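Local coordinates for protein CsuE (PDB 6FJY) that probably serves as the tip adhesion subunit of archaic chaperone-usher Csu pili, through which the bacterium attaches to surfaces and forms biofilms, at residues T64-N77 against L104-S117. Numbering follows the deposited sequence.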
loop_
_atom_site.group_PDB
_atom_site.type_symbol
_atom_site.label_atom_id
_atom_site.label_comp_id
_atom_site.label_asym_id
_atom_site.label_seq_id
_atom_site.Cartn_x
_atom_site.Cartn_y
_atom_site.Cartn_z
ATOM N N THR D 64 11.027 -13.679 7.920
ATOM C CA THR D 64 10.251 -14.373 8.935
ATOM C C THR D 64 10.178 -15.871 8.709
ATOM O O THR D 64 9.824 -16.608 9.636
ATOM C CB THR D 64 8.836 -13.805 8.982
ATOM O OG1 THR D 64 8.184 -14.052 7.730
ATOM C CG2 THR D 64 8.884 -12.315 9.226
ATOM N N GLY D 65 10.500 -16.342 7.510
ATOM C CA GLY D 65 10.220 -17.713 7.164
ATOM C C GLY D 65 8.760 -18.002 6.919
ATOM O O GLY D 65 8.412 -19.154 6.637
ATOM N N GLU D 66 7.894 -16.999 7.031
ATOM C CA GLU D 66 6.497 -17.179 6.675
ATOM C C GLU D 66 6.371 -17.432 5.179
ATOM O O GLU D 66 7.146 -16.913 4.370
ATOM C CB GLU D 66 5.672 -15.954 7.070
ATOM C CG GLU D 66 5.598 -15.710 8.568
ATOM C CD GLU D 66 4.940 -14.388 8.911
ATOM O OE1 GLU D 66 3.745 -14.388 9.277
ATOM O OE2 GLU D 66 5.621 -13.347 8.801
ATOM N N LYS D 67 5.386 -18.249 4.816
ATOM C CA LYS D 67 5.233 -18.708 3.446
ATOM C C LYS D 67 3.789 -18.543 3.014
ATOM O O LYS D 67 2.876 -19.032 3.686
ATOM C CB LYS D 67 5.659 -20.177 3.291
ATOM C CG LYS D 67 7.074 -20.482 3.756
ATOM C CD LYS D 67 7.516 -21.882 3.339
ATOM C CE LYS D 67 8.940 -22.181 3.805
ATOM N NZ LYS D 67 9.702 -23.074 2.851
ATOM N N LEU D 68 3.585 -17.853 1.903
ATOM C CA LEU D 68 2.280 -17.801 1.270
ATOM C C LEU D 68 2.147 -18.955 0.286
ATOM O O LEU D 68 3.141 -19.469 -0.236
ATOM C CB LEU D 68 2.074 -16.476 0.535
ATOM C CG LEU D 68 1.753 -15.228 1.344
ATOM C CD1 LEU D 68 1.857 -14.024 0.439
ATOM C CD2 LEU D 68 0.354 -15.333 1.944
ATOM N N ASN D 69 0.905 -19.344 0.020
ATOM C CA ASN D 69 0.609 -20.398 -0.937
ATOM C C ASN D 69 -0.260 -19.818 -2.039
ATOM O O ASN D 69 -1.339 -19.286 -1.770
ATOM C CB ASN D 69 -0.066 -21.585 -0.252
ATOM C CG ASN D 69 0.876 -22.312 0.687
ATOM O OD1 ASN D 69 0.567 -22.519 1.861
ATOM N ND2 ASN D 69 2.048 -22.687 0.174
ATOM N N ALA D 70 0.219 -19.906 -3.267
ATOM C CA ALA D 70 -0.472 -19.370 -4.422
ATOM C C ALA D 70 -0.919 -20.507 -5.327
ATOM O O ALA D 70 -0.666 -21.689 -5.074
ATOM C CB ALA D 70 0.422 -18.389 -5.181
ATOM N N ILE D 71 -1.607 -20.131 -6.396
ATOM C CA ILE D 71 -2.079 -21.067 -7.404
ATOM C C ILE D 71 -1.835 -20.404 -8.745
ATOM O O ILE D 71 -2.340 -19.301 -8.990
ATOM C CB ILE D 71 -3.571 -21.407 -7.244
ATOM C CG1 ILE D 71 -3.840 -22.060 -5.891
ATOM C CG2 ILE D 71 -4.040 -22.290 -8.380
ATOM C CD1 ILE D 71 -5.303 -22.283 -5.626
ATOM N N ILE D 72 -1.055 -21.050 -9.604
ATOM C CA ILE D 72 -0.746 -20.477 -10.905
ATOM C C ILE D 72 -1.700 -21.060 -11.936
ATOM O O ILE D 72 -1.913 -22.275 -11.984
ATOM C CB ILE D 72 0.718 -20.727 -11.293
ATOM C CG1 ILE D 72 1.633 -20.422 -10.110
ATOM C CG2 ILE D 72 1.094 -19.831 -12.446
ATOM C CD1 ILE D 72 1.411 -19.048 -9.529
ATOM N N LEU D 73 -2.285 -20.184 -12.751
ATOM C CA LEU D 73 -3.243 -20.582 -13.767
ATOM C C LEU D 73 -2.831 -20.014 -15.116
ATOM O O LEU D 73 -2.260 -18.924 -15.198
ATOM C CB LEU D 73 -4.667 -20.111 -13.415
ATOM C CG LEU D 73 -5.321 -20.582 -12.108
ATOM C CD1 LEU D 73 -5.108 -19.580 -10.991
ATOM C CD2 LEU D 73 -6.807 -20.828 -12.330
ATOM N N ASP D 74 -3.145 -20.765 -16.176
ATOM C CA ASP D 74 -2.772 -20.412 -17.539
ATOM C C ASP D 74 -3.770 -19.421 -18.127
ATOM O O ASP D 74 -4.666 -18.921 -17.446
ATOM C CB ASP D 74 -2.669 -21.665 -18.408
ATOM C CG ASP D 74 -3.964 -22.466 -18.443
ATOM O OD1 ASP D 74 -4.990 -21.961 -17.944
ATOM O OD2 ASP D 74 -3.954 -23.606 -18.961
ATOM N N SER D 75 -3.636 -19.155 -19.427
ATOM C CA SER D 75 -4.428 -18.122 -20.078
ATOM C C SER D 75 -5.910 -18.477 -20.171
ATOM O O SER D 75 -6.724 -17.596 -20.452
ATOM C CB SER D 75 -3.864 -17.847 -21.474
ATOM O OG SER D 75 -2.480 -17.551 -21.408
ATOM N N ASN D 76 -6.279 -19.739 -19.962
ATOM C CA ASN D 76 -7.677 -20.148 -19.947
ATOM C C ASN D 76 -8.205 -20.348 -18.529
ATOM O O ASN D 76 -9.224 -21.019 -18.340
ATOM C CB ASN D 76 -7.857 -21.425 -20.768
ATOM C CG ASN D 76 -7.537 -21.227 -22.235
ATOM O OD1 ASN D 76 -8.120 -20.367 -22.903
ATOM N ND2 ASN D 76 -6.604 -22.024 -22.746
ATOM N N ASN D 77 -7.523 -19.775 -17.536
ATOM C CA ASN D 77 -7.834 -19.943 -16.112
ATOM C C ASN D 77 -7.848 -21.413 -15.688
ATOM O O ASN D 77 -8.650 -21.828 -14.852
ATOM C CB ASN D 77 -9.146 -19.248 -15.739
ATOM C CG ASN D 77 -8.917 -17.892 -15.082
ATOM O OD1 ASN D 77 -8.783 -17.795 -13.859
ATOM N ND2 ASN D 77 -8.852 -16.843 -15.894
ATOM N N LEU D 104 1.334 -13.272 -23.431
ATOM C CA LEU D 104 0.405 -14.317 -23.062
ATOM C C LEU D 104 0.337 -14.346 -21.545
ATOM O O LEU D 104 1.373 -14.518 -20.894
ATOM C CB LEU D 104 0.843 -15.660 -23.610
ATOM C CG LEU D 104 -0.218 -16.739 -23.448
ATOM C CD1 LEU D 104 -1.482 -16.368 -24.213
ATOM C CD2 LEU D 104 0.331 -18.050 -23.923
ATOM N N PRO D 105 -0.829 -14.114 -20.944
ATOM C CA PRO D 105 -0.891 -13.971 -19.490
ATOM C C PRO D 105 -1.160 -15.280 -18.769
ATOM O O PRO D 105 -1.909 -16.144 -19.231
ATOM C CB PRO D 105 -2.066 -13.002 -19.298
ATOM C CG PRO D 105 -2.968 -13.320 -20.432
ATOM C CD PRO D 105 -2.082 -13.681 -21.591
ATOM N N PHE D 106 -0.499 -15.420 -17.630
ATOM C CA PHE D 106 -0.852 -16.368 -16.590
ATOM C C PHE D 106 -1.366 -15.583 -15.388
ATOM O O PHE D 106 -1.253 -14.354 -15.326
ATOM C CB PHE D 106 0.348 -17.239 -16.190
ATOM C CG PHE D 106 0.633 -18.389 -17.127
ATOM C CD1 PHE D 106 0.025 -18.477 -18.368
ATOM C CD2 PHE D 106 1.510 -19.393 -16.748
ATOM C CE1 PHE D 106 0.298 -19.544 -19.216
ATOM C CE2 PHE D 106 1.783 -20.458 -17.588
ATOM C CZ PHE D 106 1.178 -20.533 -18.824
ATOM N N TYR D 107 -1.906 -16.305 -14.413
ATOM C CA TYR D 107 -2.580 -15.678 -13.290
ATOM C C TYR D 107 -2.104 -16.312 -11.995
ATOM O O TYR D 107 -1.934 -17.532 -11.912
ATOM C CB TYR D 107 -4.118 -15.791 -13.420
ATOM C CG TYR D 107 -4.661 -15.145 -14.684
ATOM C CD1 TYR D 107 -5.020 -13.801 -14.709
ATOM C CD2 TYR D 107 -4.791 -15.876 -15.864
ATOM C CE1 TYR D 107 -5.506 -13.213 -15.872
ATOM C CE2 TYR D 107 -5.273 -15.293 -17.031
ATOM C CZ TYR D 107 -5.630 -13.967 -17.029
ATOM O OH TYR D 107 -6.105 -13.391 -18.183
ATOM N N ILE D 108 -1.887 -15.470 -10.990
ATOM C CA ILE D 108 -1.631 -15.914 -9.630
ATOM C C ILE D 108 -2.928 -15.832 -8.835
ATOM O O ILE D 108 -3.618 -14.802 -8.837
ATOM C CB ILE D 108 -0.526 -15.080 -8.964
ATOM C CG1 ILE D 108 0.786 -15.215 -9.734
ATOM C CG2 ILE D 108 -0.332 -15.524 -7.533
ATOM C CD1 ILE D 108 1.957 -14.534 -9.057
ATOM N N ARG D 109 -3.251 -16.915 -8.150
ATOM C CA ARG D 109 -4.390 -16.994 -7.246
ATOM C C ARG D 109 -3.858 -17.202 -5.834
ATOM O O ARG D 109 -3.237 -18.230 -5.545
ATOM C CB ARG D 109 -5.329 -18.136 -7.649
ATOM C CG ARG D 109 -6.613 -18.206 -6.829
ATOM C CD ARG D 109 -7.542 -19.315 -7.307
ATOM N NE ARG D 109 -8.095 -19.052 -8.636
ATOM C CZ ARG D 109 -8.770 -19.949 -9.352
ATOM N NH1 ARG D 109 -8.985 -21.169 -8.870
ATOM N NH2 ARG D 109 -9.238 -19.623 -10.547
ATOM N N LEU D 110 -4.094 -16.227 -4.961
ATOM C CA LEU D 110 -3.842 -16.397 -3.540
ATOM C C LEU D 110 -5.130 -16.840 -2.856
ATOM O O LEU D 110 -6.093 -16.057 -2.813
ATOM C CB LEU D 110 -3.336 -15.105 -2.934
ATOM C CG LEU D 110 -1.965 -14.694 -3.459
ATOM C CD1 LEU D 110 -1.513 -13.379 -2.859
ATOM C CD2 LEU D 110 -0.970 -15.777 -3.153
ATOM N N PRO D 111 -5.208 -18.066 -2.346
ATOM C CA PRO D 111 -6.406 -18.486 -1.610
ATOM C C PRO D 111 -6.673 -17.607 -0.399
ATOM O O PRO D 111 -5.755 -17.216 0.323
ATOM C CB PRO D 111 -6.073 -19.920 -1.188
ATOM C CG PRO D 111 -5.105 -20.390 -2.222
ATOM C CD PRO D 111 -4.304 -19.194 -2.620
ATOM N N ALA D 112 -7.957 -17.324 -0.167
ATOM C CA ALA D 112 -8.370 -16.562 1.002
ATOM C C ALA D 112 -8.083 -17.339 2.279
ATOM O O ALA D 112 -7.878 -18.557 2.268
ATOM C CB ALA D 112 -9.860 -16.213 0.934
ATOM N N GLY D 113 -8.082 -16.616 3.395
ATOM C CA GLY D 113 -7.820 -17.216 4.686
ATOM C C GLY D 113 -6.360 -17.347 5.044
ATOM O O GLY D 113 -6.026 -18.118 5.951
ATOM N N GLN D 114 -5.480 -16.622 4.363
ATOM C CA GLN D 114 -4.047 -16.640 4.633
ATOM C C GLN D 114 -3.664 -15.347 5.341
ATOM O O GLN D 114 -3.794 -14.258 4.768
ATOM C CB GLN D 114 -3.245 -16.801 3.343
ATOM C CG GLN D 114 -3.585 -18.040 2.529
ATOM C CD GLN D 114 -2.517 -18.353 1.478
ATOM O OE1 GLN D 114 -1.322 -18.385 1.783
ATOM N NE2 GLN D 114 -2.945 -18.567 0.238
ATOM N N SER D 115 -3.192 -15.469 6.578
ATOM C CA SER D 115 -2.824 -14.331 7.410
ATOM C C SER D 115 -1.313 -14.337 7.584
ATOM O O SER D 115 -0.762 -15.263 8.190
ATOM C CB SER D 115 -3.534 -14.390 8.765
ATOM O OG SER D 115 -3.176 -13.290 9.585
ATOM N N VAL D 116 -0.648 -13.308 7.054
ATOM C CA VAL D 116 0.809 -13.258 7.011
ATOM C C VAL D 116 1.267 -11.817 7.198
ATOM O O VAL D 116 0.520 -10.866 6.952
ATOM C CB VAL D 116 1.358 -13.850 5.689
ATOM C CG1 VAL D 116 1.575 -12.757 4.635
ATOM C CG2 VAL D 116 2.622 -14.625 5.946
ATOM N N SER D 117 2.512 -11.660 7.648
ATOM C CA SER D 117 3.049 -10.342 7.944
ATOM C C SER D 117 3.406 -9.602 6.656
ATOM O O SER D 117 3.684 -10.230 5.631
ATOM C CB SER D 117 4.286 -10.455 8.830
ATOM O OG SER D 117 5.327 -11.148 8.168
#
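The primary amide of Gln-114 takes the place of a neighbouring backbone, gripping both the backbone N-H and the C=O of Asn-69. Its OE1 accepts from Asn-69 N at 3.0 Å on an in-plane lone pair, while NE2 donates to Asn-69 O at 2.7 Å along a nearly straight N-H. A further bond from NE2 to Pro-111 O, tilted 20° from the amide plane, helps fix the rotation of the group. The side chain thus carries the pairing onward where the chain bends away after strand 104-110. Up to that bend the two strands run antiparallel, a ladder within the Ig-like beta sandwich, with Ile-71/Arg-109 and Leu-73/Tyr-107 as hydrogen-bonded pairs and Ile-72/Ile-108 as the non-hydrogen-bonded pair between them. On the face of Ile-72, CD1 lies alongside Ile-108 CG1 (3.9 Å), the two chains pointing the same way, and Phe-29 of strand 24-31 packs on Ile-108. On the other face, the Arg-109 chain starts extended and bends at chi3 (-68°), laying its guanidinium across Leu-73, whose CD1 sits 3.7 Å above the plane, offset toward the rim, and whose CD2 comes closest, 3.2 Å from Arg-109 NH2. Asn-77 brings ND2 over the rim of one Tyr-107 face, the side chains crossing at about a right angle with planes 24° apart; Asp-74 O meets that ring at its edge. Asp-74 CA lies over one face of the Phe-106 ring, 3.8 Å from the centroid, a CH-pi contact. Beyond it, Ser-75 OG donates to Pro-105 O at 2.7 Å.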